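Local coordinates for hypothetical protein Atu1913 (Agrobacterium tumefaciens, PDB 2B1Y), which is of unknown function but forms a two-chain assembly in which beta strands pair across the interface between the subunits, at residues K14-R17 and A18-L22; T36-N39 and F40-T44; T44-L47 and D48-Y51; A64-T68 and M69-L73. All coordinates share one frame; numbering follows the deposited sequence. Where two conformers were deposited one is given.

Interaction 1 of 4, residues K14-R17 and A18-L22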
loop_
_atom_site.group_PDB
_atom_site.type_symbol
_atom_site.label_atom_id
_atom_site.label_comp_id
_atom_site.label_asym_id
_atom_site.label_seq_id
_atom_site.Cartn_x
_atom_site.Cartn_y
_atom_site.Cartn_z
ATOM N N LYS A 14 5.552 10.796 -19.099
ATOM C CA LYS A 14 5.185 12.209 -19.261
ATOM C C LYS A 14 3.731 12.354 -19.681
ATOM O O LYS A 14 2.921 11.504 -19.374
ATOM C CB LYS A 14 6.109 12.910 -20.272
ATOM C CG LYS A 14 7.594 12.690 -20.060
ATOM C CD LYS A 14 8.025 13.130 -18.680
ATOM C CE LYS A 14 9.523 13.366 -18.628
ATOM N NZ LYS A 14 9.926 13.954 -17.316
ATOM N N GLU A 15 3.418 13.417 -20.417
ATOM C CA GLU A 15 2.033 13.717 -20.795
ATOM C C GLU A 15 1.591 12.839 -21.929
ATOM O O GLU A 15 2.236 12.819 -22.963
ATOM C CB GLU A 15 1.915 15.191 -21.197
ATOM C CG GLU A 15 1.530 16.032 -20.044
ATOM C CD GLU A 15 0.050 15.948 -19.771
ATOM O OE1 GLU A 15 -0.740 15.830 -20.739
ATOM O OE2 GLU A 15 -0.320 16.010 -18.593
ATOM N N LEU A 16 0.501 12.096 -21.740
ATOM C CA LEU A 16 -0.078 11.306 -22.816
ATOM C C LEU A 16 -1.557 11.637 -22.979
ATOM O O LEU A 16 -2.249 11.813 -21.983
ATOM C CB LEU A 16 0.047 9.809 -22.508
ATOM C CG LEU A 16 1.456 9.259 -22.244
ATOM C CD1 LEU A 16 1.372 7.789 -21.827
ATOM C CD2 LEU A 16 2.369 9.422 -23.467
ATOM N N ARG A 17 -2.020 11.679 -24.225
ATOM C CA ARG A 17 -3.418 11.957 -24.526
ATOM C C ARG A 17 -4.260 10.728 -24.223
ATOM O O ARG A 17 -3.801 9.595 -24.417
ATOM C CB ARG A 17 -3.583 12.345 -26.002
ATOM C CG ARG A 17 -4.718 13.344 -26.243
ATOM C CD ARG A 17 -5.182 13.368 -27.693
ATOM N NE ARG A 17 -6.426 14.129 -27.832
ATOM C CZ ARG A 17 -6.938 14.557 -28.988
ATOM N NH1 ARG A 17 -6.328 14.308 -30.136
ATOM N NH2 ARG A 17 -8.068 15.239 -28.992
ATOM N N ALA A 18 -5.480 10.942 -23.736
ATOM C CA ALA A 18 -6.422 9.844 -23.544
ATOM C C ALA A 18 -6.440 8.947 -24.804
ATOM O O ALA A 18 -6.422 9.442 -25.943
ATOM C CB ALA A 18 -7.821 10.398 -23.230
ATOM N N GLY A 19 -6.443 7.630 -24.603
ATOM C CA GLY A 19 -6.449 6.679 -25.719
ATOM C C GLY A 19 -5.085 6.189 -26.199
ATOM O O GLY A 19 -4.999 5.166 -26.895
ATOM N N THR A 20 -4.018 6.883 -25.836
ATOM C CA THR A 20 -2.674 6.342 -26.072
ATOM C C THR A 20 -2.623 4.931 -25.485
ATOM O O THR A 20 -3.117 4.715 -24.378
ATOM C CB THR A 20 -1.609 7.202 -25.428
ATOM O OG1 THR A 20 -1.706 8.529 -25.961
ATOM C CG2 THR A 20 -0.196 6.637 -25.691
ATOM N N THR A 21 -2.040 3.994 -26.238
ATOM C CA THR A 21 -2.024 2.583 -25.850
ATOM C C THR A 21 -0.605 2.173 -25.529
ATOM O O THR A 21 0.304 2.349 -26.342
ATOM C CB THR A 21 -2.701 1.683 -26.918
ATOM O OG1 THR A 21 -4.075 2.081 -27.055
ATOM C CG2 THR A 21 -2.669 0.215 -26.494
ATOM N N LEU A 22 -0.408 1.648 -24.326
ATOM C CA LEU A 22 0.904 1.191 -23.948
ATOM C C LEU A 22 0.979 -0.311 -24.212
ATOM O O LEU A 22 0.141 -1.090 -23.707
ATOM C CB LEU A 22 1.136 1.467 -22.471
ATOM C CG LEU A 22 0.835 2.883 -21.987
ATOM C CD1 LEU A 22 1.138 2.977 -20.486
ATOM C CD2 LEU A 22 1.652 3.868 -22.795
#

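Interaction 2 of 4, residues T36-N39 and F40-T44. With SO4 (sulfate ion), chain D.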
loop_
_atom_site.group_PDB
_atom_site.type_symbol
_atom_site.label_atom_id
_atom_site.label_comp_id
_atom_site.label_asym_id
_atom_site.label_seq_id
_atom_site.Cartn_x
_atom_site.Cartn_y
_atom_site.Cartn_z
ATOM N N THR A 36 -1.281 8.035 -12.291
ATOM C CA THR A 36 -1.084 9.460 -12.457
ATOM C C THR A 36 0.098 9.859 -11.578
ATOM O O THR A 36 0.560 9.069 -10.718
ATOM C CB THR A 36 -2.347 10.231 -12.020
ATOM O OG1 THR A 36 -2.561 10.011 -10.621
ATOM C CG2 THR A 36 -3.571 9.815 -12.810
ATOM N N GLY A 37 0.571 11.095 -11.741
ATOM C CA GLY A 37 1.651 11.600 -10.903
ATOM C C GLY A 37 1.341 11.606 -9.404
ATOM O O GLY A 37 2.189 11.268 -8.597
ATOM N N ALA A 38 0.138 12.034 -9.025
ATOM C CA ALA A 38 -0.232 12.050 -7.608
ATOM C C ALA A 38 -0.121 10.638 -7.033
ATOM O O ALA A 38 0.361 10.441 -5.928
ATOM C CB ALA A 38 -1.632 12.632 -7.390
ATOM N N ASN A 39 -0.557 9.660 -7.823
ATOM C CA ASN A 39 -0.503 8.280 -7.401
ATOM C C ASN A 39 0.891 7.697 -7.411
ATOM O O ASN A 39 1.192 6.850 -6.569
ATOM C CB ASN A 39 -1.502 7.487 -8.202
ATOM C CG ASN A 39 -2.937 7.778 -7.740
ATOM O OD1 ASN A 39 -3.778 8.307 -8.482
ATOM N ND2 ASN A 39 -3.203 7.446 -6.510
ATOM N N PHE A 40 1.749 8.174 -8.321
ATOM C CA PHE A 40 3.166 7.819 -8.213
ATOM C C PHE A 40 3.769 8.339 -6.885
ATOM O O PHE A 40 4.589 7.681 -6.252
ATOM C CB PHE A 40 3.989 8.290 -9.428
ATOM C CG PHE A 40 5.448 7.940 -9.321
ATOM C CD1 PHE A 40 5.844 6.605 -9.286
ATOM C CD2 PHE A 40 6.410 8.936 -9.181
ATOM C CE1 PHE A 40 7.191 6.256 -9.145
ATOM C CE2 PHE A 40 7.764 8.614 -9.042
ATOM C CZ PHE A 40 8.154 7.267 -9.035
ATOM N N GLN A 41 3.352 9.521 -6.451
ATOM C CA GLN A 41 3.886 9.984 -5.175
ATOM C C GLN A 41 3.446 9.072 -4.017
ATOM O O GLN A 41 4.258 8.720 -3.170
ATOM C CB GLN A 41 3.511 11.435 -4.931
ATOM C CG GLN A 41 4.298 12.410 -5.818
ATOM C CD GLN A 41 5.829 12.310 -5.613
ATOM O OE1 GLN A 41 6.610 12.343 -6.586
ATOM N NE2 GLN A 41 6.255 12.175 -4.346
ATOM N N ARG A 42 2.178 8.655 -4.030
ATOM C CA ARG A 42 1.669 7.659 -3.082
ATOM C C ARG A 42 2.455 6.337 -3.164
ATOM O O ARG A 42 2.894 5.806 -2.145
ATOM C CB ARG A 42 0.166 7.446 -3.282
ATOM C CG ARG A 42 -0.666 8.709 -3.047
ATOM C CD ARG A 42 -2.164 8.479 -3.175
ATOM N NE ARG A 42 -2.888 9.731 -2.941
ATOM C CZ ARG A 42 -3.551 10.428 -3.870
ATOM N NH1 ARG A 42 -3.613 10.018 -5.134
ATOM N NH2 ARG A 42 -4.148 11.555 -3.540
ATOM N N PHE A 43 2.654 5.805 -4.370
ATOM C CA PHE A 43 3.442 4.593 -4.540
ATOM C C PHE A 43 4.832 4.682 -3.856
ATOM O O PHE A 43 5.241 3.758 -3.142
ATOM C CB PHE A 43 3.620 4.287 -6.035
ATOM C CG PHE A 43 4.463 3.075 -6.315
ATOM C CD1 PHE A 43 3.902 1.793 -6.260
ATOM C CD2 PHE A 43 5.807 3.214 -6.667
ATOM C CE1 PHE A 43 4.679 0.664 -6.521
ATOM C CE2 PHE A 43 6.565 2.087 -6.929
ATOM C CZ PHE A 43 5.982 0.822 -6.881
ATOM N N THR A 44 5.544 5.780 -4.065
ATOM C CA THR A 44 6.898 5.900 -3.508
ATOM C C THR A 44 6.863 5.907 -1.979
ATOM O O THR A 44 7.812 5.458 -1.338
ATOM C CB THR A 44 7.666 7.135 -4.010
ATOM O OG1 THR A 44 7.081 8.324 -3.465
ATOM C CG2 THR A 44 7.673 7.185 -5.545
HETATM S S SO4 D . -5.438 12.976 -6.698
HETATM O O1 SO4 D . -4.461 13.445 -5.711
HETATM O O2 SO4 D . -5.079 11.626 -7.134
HETATM O O3 SO4 D . -6.766 12.940 -6.098
HETATM O O4 SO4 D . -5.454 13.889 -7.839
HETATM O O HOH W 1 4.453 12.204 -9.230
#

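Interaction 3 of 4, residues T44-L47 and D48-Y51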
loop_
_atom_site.group_PDB
_atom_site.type_symbol
_atom_site.label_atom_id
_atom_site.label_comp_id
_atom_site.label_asym_id
_atom_site.label_seq_id
_atom_site.Cartn_x
_atom_site.Cartn_y
_atom_site.Cartn_z
ATOM N N THR A 44 5.544 5.780 -4.065
ATOM C CA THR A 44 6.898 5.900 -3.508
ATOM C C THR A 44 6.863 5.907 -1.979
ATOM O O THR A 44 7.812 5.458 -1.338
ATOM C CB THR A 44 7.666 7.135 -4.010
ATOM O OG1 THR A 44 7.081 8.324 -3.465
ATOM C CG2 THR A 44 7.673 7.185 -5.545
ATOM N N GLU A 45 5.760 6.401 -1.407
ATOM C CA GLU A 45 5.553 6.337 0.042
ATOM C C GLU A 45 5.358 4.911 0.499
ATOM O O GLU A 45 5.916 4.520 1.520
ATOM C CB GLU A 45 4.400 7.258 0.500
ATOM C CG GLU A 45 4.559 8.736 0.095
ATOM C CD GLU A 45 5.816 9.396 0.647
ATOM O OE1 GLU A 45 5.896 9.574 1.879
ATOM O OE2 GLU A 45 6.728 9.738 -0.142
ATOM N N LEU A 46 4.633 4.117 -0.267
ATOM C CA LEU A 46 4.348 2.763 0.149
ATOM C C LEU A 46 5.527 1.769 -0.012
ATOM O O LEU A 46 5.507 0.667 0.548
ATOM C CB LEU A 46 3.021 2.313 -0.483
ATOM C CG LEU A 46 1.892 3.339 -0.194
ATOM C CD1 LEU A 46 0.704 3.179 -1.146
ATOM C CD2 LEU A 46 1.421 3.337 1.263
ATOM N N LEU A 47 6.582 2.183 -0.725
ATOM C CA LEU A 47 7.827 1.411 -0.757
ATOM C C LEU A 47 8.535 1.392 0.606
ATOM O O LEU A 47 9.290 0.469 0.886
ATOM C CB LEU A 47 8.773 1.943 -1.825
ATOM C CG LEU A 47 8.478 1.597 -3.284
ATOM C CD1 LEU A 47 9.203 2.623 -4.122
ATOM C CD2 LEU A 47 9.007 0.231 -3.585
ATOM N N ASP A 48 8.283 2.404 1.436
ATOM C CA ASP A 48 8.889 2.477 2.775
ATOM C C ASP A 48 7.879 2.223 3.919
ATOM O O ASP A 48 8.211 2.429 5.108
ATOM C CB ASP A 48 9.572 3.844 3.000
ATOM C CG ASP A 48 10.744 4.076 2.067
ATOM O OD1 ASP A 48 11.388 3.083 1.641
ATOM O OD2 ASP A 48 11.007 5.255 1.750
ATOM N N PHE A 49 6.668 1.786 3.573
ATOM C CA PHE A 49 5.614 1.590 4.582
ATOM C C PHE A 49 5.870 0.329 5.405
ATOM O O PHE A 49 5.975 -0.793 4.860
ATOM C CB PHE A 49 4.240 1.550 3.903
ATOM C CG PHE A 49 3.106 1.288 4.844
ATOM C CD1 PHE A 49 2.998 1.983 6.068
ATOM C CD2 PHE A 49 2.090 0.389 4.468
ATOM C CE1 PHE A 49 1.904 1.746 6.938
ATOM C CE2 PHE A 49 1.000 0.152 5.321
ATOM C CZ PHE A 49 0.914 0.817 6.552
ATOM N N LYS A 50 6.029 0.517 6.715
ATOM C CA LYS A 50 6.345 -0.588 7.629
ATOM C C LYS A 50 5.387 -0.558 8.817
ATOM O O LYS A 50 5.021 0.531 9.297
ATOM C CB LYS A 50 7.769 -0.445 8.191
ATOM C CG LYS A 50 8.905 -0.383 7.130
ATOM C CD LYS A 50 9.147 -1.744 6.497
ATOM C CE LYS A 50 10.376 -1.678 5.584
ATOM N NZ LYS A 50 10.574 -3.051 5.006
ATOM N N TYR A 51 4.997 -1.744 9.295
ATOM C CA TYR A 51 4.168 -1.827 10.491
ATOM C C TYR A 51 4.305 -3.211 11.104
ATOM O O TYR A 51 4.853 -4.145 10.491
ATOM C CB TYR A 51 2.669 -1.510 10.192
ATOM C CG TYR A 51 2.074 -2.511 9.222
ATOM C CD1 TYR A 51 2.143 -2.304 7.842
ATOM C CD2 TYR A 51 1.472 -3.686 9.686
ATOM C CE1 TYR A 51 1.600 -3.251 6.936
ATOM C CE2 TYR A 51 0.950 -4.621 8.811
ATOM C CZ TYR A 51 1.011 -4.394 7.442
ATOM O OH TYR A 51 0.480 -5.342 6.605
#

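Interaction 4 of 4, residues A64-T68 and M69-L73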
loop_
_atom_site.group_PDB
_atom_site.type_symbol
_atom_site.label_atom_id
_atom_site.label_comp_id
_atom_site.label_asym_id
_atom_site.label_seq_id
_atom_site.Cartn_x
_atom_site.Cartn_y
_atom_site.Cartn_z
ATOM N N ALA A 64 3.417 -5.928 21.648
ATOM C CA ALA A 64 4.261 -5.134 22.527
ATOM C C ALA A 64 4.967 -4.088 21.676
ATOM O O ALA A 64 5.408 -4.375 20.560
ATOM C CB ALA A 64 5.273 -6.027 23.230
ATOM N N VAL A 65 5.027 -2.870 22.177
ATOM C CA VAL A 65 5.639 -1.782 21.444
ATOM C C VAL A 65 7.156 -2.063 21.490
ATOM O O VAL A 65 7.676 -2.338 22.560
ATOM C CB VAL A 65 5.284 -0.467 22.135
ATOM C CG1 VAL A 65 6.152 0.640 21.650
ATOM C CG2 VAL A 65 3.749 -0.151 21.963
ATOM N N PRO A 66 7.844 -2.065 20.337
ATOM C CA PRO A 66 9.286 -2.431 20.305
ATOM C C PRO A 66 10.334 -1.362 20.706
ATOM O O PRO A 66 11.472 -1.719 21.061
ATOM C CB PRO A 66 9.506 -2.794 18.841
ATOM C CG PRO A 66 8.551 -1.843 18.105
ATOM C CD PRO A 66 7.308 -1.827 18.979
ATOM N N GLU A 67 9.954 -0.088 20.626
ATOM C CA GLU A 67 10.844 1.082 20.833
ATOM C C GLU A 67 9.986 2.206 21.383
ATOM O O GLU A 67 8.789 2.211 21.144
ATOM C CB GLU A 67 11.428 1.576 19.499
ATOM C CG GLU A 67 12.486 0.680 18.898
ATOM C CD GLU A 67 13.628 0.452 19.856
ATOM O OE1 GLU A 67 14.005 1.416 20.558
ATOM O OE2 GLU A 67 14.134 -0.691 19.916
ATOM N N THR A 68 10.598 3.154 22.100
ATOM C CA THR A 68 9.884 4.297 22.651
ATOM C C THR A 68 9.743 5.380 21.607
ATOM O O THR A 68 10.724 5.872 21.061
ATOM C CB THR A 68 10.585 4.883 23.888
ATOM O OG1 THR A 68 10.719 3.856 24.874
ATOM C CG2 THR A 68 9.783 6.054 24.478
HETATM N N MSE A 69 8.493 5.721 21.314
HETATM C CA MSE A 69 8.144 6.726 20.310
HETATM C C MSE A 69 6.638 6.882 20.222
HETATM O O MSE A 69 5.956 6.321 21.022
HETATM C CB MSE A 69 8.700 6.367 18.967
HETATM C CG MSE A 69 8.454 4.969 18.552
HETATM SE SE MSE A 69 9.675 4.700 17.134
HETATM C CE MSE A 69 10.752 6.051 17.515
ATOM N N HIS A 70 6.164 7.729 19.316
ATOM C CA HIS A 70 4.740 8.027 19.125
ATOM C C HIS A 70 4.193 6.897 18.263
ATOM O O HIS A 70 4.685 6.648 17.166
ATOM C CB HIS A 70 4.618 9.339 18.361
ATOM C CG HIS A 70 3.240 9.926 18.296
ATOM N ND1 HIS A 70 3.038 11.294 18.269
ATOM C CD2 HIS A 70 2.010 9.368 18.200
ATOM C CE1 HIS A 70 1.742 11.550 18.184
ATOM N NE2 HIS A 70 1.097 10.400 18.140
ATOM N N TRP A 71 3.158 6.233 18.767
ATOM C CA TRP A 71 2.588 5.028 18.134
ATOM C C TRP A 71 1.148 5.268 17.696
ATOM O O TRP A 71 0.434 6.072 18.289
ATOM C CB TRP A 71 2.684 3.808 19.074
ATOM C CG TRP A 71 4.104 3.311 19.183
ATOM C CD1 TRP A 71 4.986 3.575 20.194
ATOM C CD2 TRP A 71 4.817 2.525 18.214
ATOM N NE1 TRP A 71 6.191 2.975 19.932
ATOM C CE2 TRP A 71 6.120 2.317 18.729
ATOM C CE3 TRP A 71 4.464 1.931 16.991
ATOM C CZ2 TRP A 71 7.091 1.572 18.051
ATOM C CZ3 TRP A 71 5.431 1.202 16.301
ATOM C CH2 TRP A 71 6.736 1.030 16.836
ATOM N N HIS A 72 0.742 4.559 16.627
ATOM C CA HIS A 72 -0.618 4.632 16.093
ATOM C C HIS A 72 -1.092 3.201 15.878
ATOM O O HIS A 72 -0.315 2.394 15.453
ATOM C CB HIS A 72 -0.599 5.344 14.733
ATOM C CG HIS A 72 -0.202 6.784 14.825
ATOM N ND1 HIS A 72 -1.117 7.803 14.967
ATOM C CD2 HIS A 72 1.024 7.366 14.890
ATOM C CE1 HIS A 72 -0.479 8.958 15.041
ATOM N NE2 HIS A 72 0.818 8.719 15.026
ATOM N N LEU A 73 -2.341 2.896 16.219
ATOM C CA LEU A 73 -2.861 1.552 16.018
ATOM C C LEU A 73 -3.991 1.671 15.012
ATOM O O LEU A 73 -4.930 2.474 15.220
ATOM C CB LEU A 73 -3.397 0.975 17.330
ATOM C CG LEU A 73 -4.045 -0.401 17.156
ATOM C CD1 LEU A 73 -2.934 -1.379 16.833
ATOM C CD2 LEU A 73 -4.796 -0.770 18.400
#

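Interaction 1 of 4, residues K14-R17 and A18-L22
Arg17 and Thr20 supply the polar part of the contact, with two donors of the threonine converging on one carbonyl oxygen. The amide Thr20 N donates to Arg17 O at 3.1 Å; the bond is fairly straight (164° at the hydrogen), although the donor is tilted out of the carbonyl plane. The hydroxyl Thr20 OG1 gives a second bond to Arg17 O at 2.8 Å, lying in the carbonyl plane on a lone pair. A chi1 of -58° sets OG1 beside the threonine's own backbone N, which is why hydroxyl and amide reach back over the turn together. The paired grip fixes the rotation of the threonine side chain and ties down the Arg17 carbonyl.

Residues Arg17 to Thr20 form a type II beta turn that carries the chain from strand 8-16 into strand 21-26. Gly19 takes the third position with a positive phi of 93°, as is common for glycine in this turn.

Apolar contact is sparse. Leu16 CD1 meets Leu22 CD2 at 4.0 Å, one methyl of each leucine touching on the inner side of the bend as the two chains slant across each other. Leu16 CB also approaches the hydroxyl Thr20 OG1, at 4.1 Å. The extended Arg17 chain leads away from the turn from CG onward.

Contacts with the second subunit frame the bend: Ala18 N donates to Thr68 OG1 of that chain, Thr20 packs on its Leu91, and both flanking strands pair antiparallel with strand residues there.

Interaction 2 of 4, residues T36-N39 and F40-T44
Arg42 lies one helical turn beyond Ala38 and Asn39, on the opening turns of helix 37-46. Thr36 sits at the N-cap, where its OG1 accepts a weak bond from Asn39 N at 3.5 Å. The regular i to i+4 bonds start here, among them Phe40 N to Thr36 O and Arg42 N to Ala38 O.

From its base, the Arg42 side chain runs back toward the start of the helix. CB rests beside the carbonyl Asn39 O at 3.5 Å, and CG lies equally near Ala38 O. With CG beside the backbone N and the chain extended from CG to NE, CD passes the side-chain amide of Asn39. At the tip, that amide comes to the edge of the guanidinium, near its plane, the two flat groups turned 51° apart. NH1 and NH2 then grip a sulfate ion, probably from the crystallisation liquor, by separate oxygens. The sulfate lies by the N-terminal turn, where the helix dipole would tend to favour an anion.

Elsewhere on the helix, Thr44 CG2, in the conformer given, lies over one face of the Phe40 ring, which also stacks with His10 and with His72 of the second subunit. Asp48 of that subunit packs on Arg42.

The two sulfate bonds differ in shape. Arg42 NH1 to sulfate O2 is 3.0 Å and almost perfectly straight at 179°. Arg42 NH2 to sulfate O1 is 2.9 Å but bent to 144°. Ala38 CB lies 3.4 Å from that same sulfate O1.

Interaction 3 of 4, residues T44-L47 and D48-Y51
Asp48 folds back onto Glu45 through its backbone: Asp48 N donates to Glu45 O in an i to i+3 bond of 3.2 Å. The next amide repeats the pattern more loosely, Phe49 N reaching Leu46 O in a weak bond of 3.4 Å. Such bonds are characteristic of a chain leaving a helix, here helix 37-46, for the loop that leads to strand 52-56.

The side chains follow this turn. Phe49 CB lies 3.7 Å from the carbonyl Leu46 O, so the base of the phenylalanine rests on the same peptide oxygen that its amide reaches. In the conformer given, the Leu46 CD2 methyl is also near, 4.3 Å from Phe49 CB. The Phe49 CG stands anti to the backbone N (chi1 177°), which carries the ring away from the helix. The Asp48 carboxylate turns back over the preceding peptide, its OD1 3.4 Å from Leu47 O; both are acceptors, and no bond joins them.

Asn5 ND2 donates to Phe49 O and weakly to Leu46 O. Across the interface, Leu46 packs on Leu46 of the second subunit, and Phe49 on that subunit's Asn39.

The chemistry is thus mainly that of peptide groups, with little side-chain bonding. OE2 of Glu45 and OD2 of Asp48 are like charges 6.5 Å apart and not in contact, so any repulsion would probably be mild.

Interaction 4 of 4, residues A64-T68 and M69-L73
Trp71 turns its indole back into the preceding loop, where Val65, Pro66 and Glu67 meet it from different directions. Val65 stands over one face of the ring, CB 4.2 Å above its plane and displaced toward the rim, and the two side chains run past each other in opposite senses. Val65 CG1 is modelled so near the pyrrole part of the indole that its exact position is doubtful. Pro66 comes in at a slant, neither squarely over the face nor at the edge: its CD is 3.5 Å from Trp71 CZ2, and its CG is 3.6 Å from Trp71 CH2, so that two ring methylenes of the proline lie against the benzo half.

Glu67 meets the indole in plane. Trp71 NE1 donates to the backbone Glu67 O at 3.0 Å, with an angle of 150° at the hydrogen, although the place of NE1 is less sure. This bond of an indole N-H to a carbonyl, if NE1 is rightly placed, would hold the buried ring to the loop. Trp71 CG lies beside the backbone N (chi1 -73°), directing the ring toward the loop. Selenomethionine Met69 bends at its far end, and its SE lies 4.3 Å from Glu67 CB.

The loop joins strand 61-64 to strand 69-76, with Trp71 near the beginning of the latter. Strand 69-76 pairs antiparallel with a strand of the second subunit: Trp71 packs on Met35 of that chain, Met69 on its Thr36, and His70 NE2 bonds to its Asp12 OD1.

How the interactions relate
From the N terminus, interaction 1 closes the short bend between strands 8-16 and 21-26. After strand 30-36, interaction 2 opens helix 37-46, and interaction 3 takes over from it at the shared Thr44, leading the chain out toward strand 52-56. Interaction 4 then closes the loop between strands 61-64 and 69-76. All run in series; none nests within or crosses another. The helix and its exit lie between two strand regions: interactions 1 and 4 are on opposite sides of the chain's centre, their centres about 44 Å apart. All four touch the second subunit, where residues 14-22 meet the 64-68 loop and helix residues meet the 48-51 region.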